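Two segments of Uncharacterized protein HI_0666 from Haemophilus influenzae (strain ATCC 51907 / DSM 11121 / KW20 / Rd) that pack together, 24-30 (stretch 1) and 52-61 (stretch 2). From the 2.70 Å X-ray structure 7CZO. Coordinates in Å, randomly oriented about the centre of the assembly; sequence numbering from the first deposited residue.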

# COMPACT_ATOMS: atom_id res chain seq x y z
N HIS A 24 3.97 11.59 -7.90
CA HIS A 24 3.11 12.76 -8.23
C HIS A 24 1.84 12.33 -8.93
O HIS A 24 0.77 12.87 -8.63
CB HIS A 24 3.87 13.88 -9.02
CG HIS A 24 3.68 13.89 -10.53
ND1 HIS A 24 4.69 13.57 -11.42
CD2 HIS A 24 2.62 14.25 -11.30
CE1 HIS A 24 4.26 13.72 -12.66
NE2 HIS A 24 3.00 14.11 -12.62
N ARG A 25 1.96 11.37 -9.86
CA ARG A 25 0.78 10.91 -10.60
C ARG A 25 -0.14 10.08 -9.72
O ARG A 25 -1.36 10.18 -9.83
CB ARG A 25 1.20 10.12 -11.84
CG ARG A 25 1.03 10.91 -13.11
CD ARG A 25 1.48 10.10 -14.29
NE ARG A 25 2.93 10.05 -14.33
CZ ARG A 25 3.70 11.03 -14.79
NH1 ARG A 25 3.14 12.14 -15.22
NH2 ARG A 25 5.03 10.92 -14.79
N GLY A 26 0.43 9.24 -8.86
CA GLY A 26 -0.38 8.51 -7.88
C GLY A 26 0.23 7.20 -7.45
O GLY A 26 1.41 7.13 -7.10
N PHE A 27 -0.58 6.15 -7.50
CA PHE A 27 -0.29 4.87 -6.83
C PHE A 27 -0.11 3.67 -7.75
O PHE A 27 -0.86 3.45 -8.69
CB PHE A 27 -1.39 4.60 -5.84
CG PHE A 27 -1.58 5.72 -4.86
CD1 PHE A 27 -0.65 5.91 -3.83
CD2 PHE A 27 -2.63 6.61 -5.01
CE1 PHE A 27 -0.79 6.96 -2.95
CE2 PHE A 27 -2.77 7.67 -4.13
CZ PHE A 27 -1.85 7.84 -3.10
N HIS A 28 0.87 2.85 -7.43
CA HIS A 28 1.32 1.82 -8.32
C HIS A 28 1.53 0.58 -7.53
O HIS A 28 2.44 0.52 -6.73
CB HIS A 28 2.61 2.29 -9.01
CG HIS A 28 2.50 3.71 -9.50
ND1 HIS A 28 1.55 4.09 -10.43
CD2 HIS A 28 3.14 4.84 -9.13
CE1 HIS A 28 1.64 5.39 -10.63
NE2 HIS A 28 2.59 5.87 -9.84
N PHE A 29 0.67 -0.39 -7.72
CA PHE A 29 0.91 -1.71 -7.20
C PHE A 29 1.38 -2.58 -8.33
O PHE A 29 0.81 -2.52 -9.42
CB PHE A 29 -0.35 -2.32 -6.58
CG PHE A 29 -0.15 -3.75 -6.15
CD1 PHE A 29 0.86 -4.07 -5.24
CD2 PHE A 29 -0.92 -4.76 -6.68
CE1 PHE A 29 1.11 -5.38 -4.86
CE2 PHE A 29 -0.69 -6.07 -6.30
CZ PHE A 29 0.33 -6.37 -5.39
N SER A 30 2.38 -3.43 -8.06
CA SER A 30 2.84 -4.42 -9.03
C SER A 30 3.32 -5.70 -8.35
O SER A 30 3.95 -5.64 -7.29
CB SER A 30 4.00 -3.85 -9.86
OG SER A 30 5.14 -3.57 -9.05
N HIS A 52 -2.07 0.84 -11.74
CA HIS A 52 -1.72 2.25 -11.63
C HIS A 52 -3.00 2.95 -11.33
O HIS A 52 -4.01 2.60 -11.92
CB HIS A 52 -1.21 2.79 -12.94
CG HIS A 52 0.05 2.16 -13.43
ND1 HIS A 52 1.23 2.22 -12.73
CD2 HIS A 52 0.32 1.48 -14.57
CE1 HIS A 52 2.18 1.58 -13.41
NE2 HIS A 52 1.65 1.12 -14.53
N SER A 53 -3.00 3.91 -10.41
CA SER A 53 -4.20 4.72 -10.20
C SER A 53 -3.83 6.10 -9.71
O SER A 53 -2.72 6.33 -9.22
CB SER A 53 -5.14 4.02 -9.22
OG SER A 53 -6.37 4.71 -9.07
N ASP A 54 -4.74 7.05 -9.89
CA ASP A 54 -4.48 8.41 -9.41
C ASP A 54 -5.00 8.54 -7.99
O ASP A 54 -4.80 9.55 -7.35
CB ASP A 54 -5.08 9.48 -10.34
CG ASP A 54 -6.58 9.34 -10.52
OD1 ASP A 54 -7.18 8.38 -9.96
OD2 ASP A 54 -7.17 10.20 -11.22
N THR A 55 -5.69 7.53 -7.49
CA THR A 55 -6.05 7.53 -6.09
C THR A 55 -5.89 6.14 -5.51
O THR A 55 -6.13 5.13 -6.19
CB THR A 55 -7.50 7.87 -5.88
OG1 THR A 55 -8.24 6.84 -6.51
CG2 THR A 55 -7.83 9.23 -6.48
N LEU A 56 -5.54 6.13 -4.23
CA LEU A 56 -5.20 4.94 -3.52
C LEU A 56 -6.18 3.80 -3.81
O LEU A 56 -7.37 3.83 -3.48
CB LEU A 56 -5.13 5.25 -2.00
CG LEU A 56 -4.78 4.05 -1.11
CD1 LEU A 56 -3.36 3.56 -1.37
CD2 LEU A 56 -4.99 4.40 0.34
N PHE A 57 -5.67 2.78 -4.46
CA PHE A 57 -6.43 1.56 -4.65
C PHE A 57 -7.40 1.30 -3.50
O PHE A 57 -7.02 1.18 -2.36
CB PHE A 57 -5.45 0.42 -4.79
CG PHE A 57 -4.46 0.61 -5.92
CD1 PHE A 57 -4.86 0.51 -7.22
CD2 PHE A 57 -3.14 0.91 -5.66
CE1 PHE A 57 -3.98 0.69 -8.25
CE2 PHE A 57 -2.25 1.08 -6.68
CZ PHE A 57 -2.67 0.98 -7.99
N PRO A 58 -8.68 1.21 -3.79
CA PRO A 58 -9.67 0.80 -2.79
C PRO A 58 -9.25 -0.35 -1.88
O PRO A 58 -9.56 -0.33 -0.68
CB PRO A 58 -10.86 0.35 -3.65
CG PRO A 58 -10.80 1.28 -4.83
CD PRO A 58 -9.32 1.49 -5.10
N TYR A 59 -8.59 -1.36 -2.43
CA TYR A 59 -8.20 -2.49 -1.62
C TYR A 59 -7.24 -2.03 -0.50
O TYR A 59 -7.43 -2.38 0.68
CB TYR A 59 -7.57 -3.62 -2.44
CG TYR A 59 -7.18 -4.74 -1.54
CD1 TYR A 59 -8.16 -5.57 -0.99
CD2 TYR A 59 -5.85 -4.91 -1.12
CE1 TYR A 59 -7.83 -6.58 -0.09
CE2 TYR A 59 -5.51 -5.92 -0.22
CZ TYR A 59 -6.51 -6.75 0.29
OH TYR A 59 -6.22 -7.75 1.17
N PHE A 60 -6.22 -1.25 -0.87
CA PHE A 60 -5.25 -0.79 0.11
C PHE A 60 -5.88 0.27 1.03
O PHE A 60 -5.66 0.27 2.22
CB PHE A 60 -4.01 -0.23 -0.58
CG PHE A 60 -3.10 -1.29 -1.12
CD1 PHE A 60 -2.19 -1.94 -0.30
CD2 PHE A 60 -3.10 -1.60 -2.47
CE1 PHE A 60 -1.32 -2.92 -0.81
CE2 PHE A 60 -2.23 -2.59 -3.00
CZ PHE A 60 -1.35 -3.25 -2.17
N ALA A 61 -6.69 1.17 0.51
CA ALA A 61 -7.37 2.09 1.42
C ALA A 61 -8.20 1.30 2.42
O ALA A 61 -8.39 1.76 3.53
CB ALA A 61 -8.28 3.04 0.66

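How do the two backbones meet? They run antiparallel, and Phe27 and Ser53 form a hydrogen-bonded pair: Phe27 N donates to Ser53 O at 2.8 Å, and Ser53 N returns a bond to Phe27 O, also at 2.8 Å. The first is nearly straight at 167°, the second more bent at 149°. Phe27 O also receives a CA-H...O contact from His52 CA at 3.3 Å.

Why is there a glycine at 26? Its backbone angles, phi 153° and psi -130°, would jam a CB against the preceding carbonyl. An ideal CB built on Gly26 would also point toward the other stretch and clash with Ser53 O, only 2.3 Å away. Without it, Gly26 CA approaches Ser53 O to 3.5 Å.

What joins the two histidines? A hydrogen bond links His28 ND1 and His52 ND1 at 3.0 Å, so one of these nitrogens must carry the proton. The ring planes lie at 68°.

How do the aromatic side chains pack? Phe27 offers a ring face to Leu56, whose CB sits 4.0 Å from Phe27 CE2 in a CH-pi contact. The Phe57 ring reaches across to both phenylalanines of the strand, its CE2 lying 3.7 Å from Phe27 CB and 3.9 Å from Phe29 CB. From the helix, Phe60 turns its edge to the face of Phe29, with Phe60 CZ 3.9 Å from Phe29 CD1.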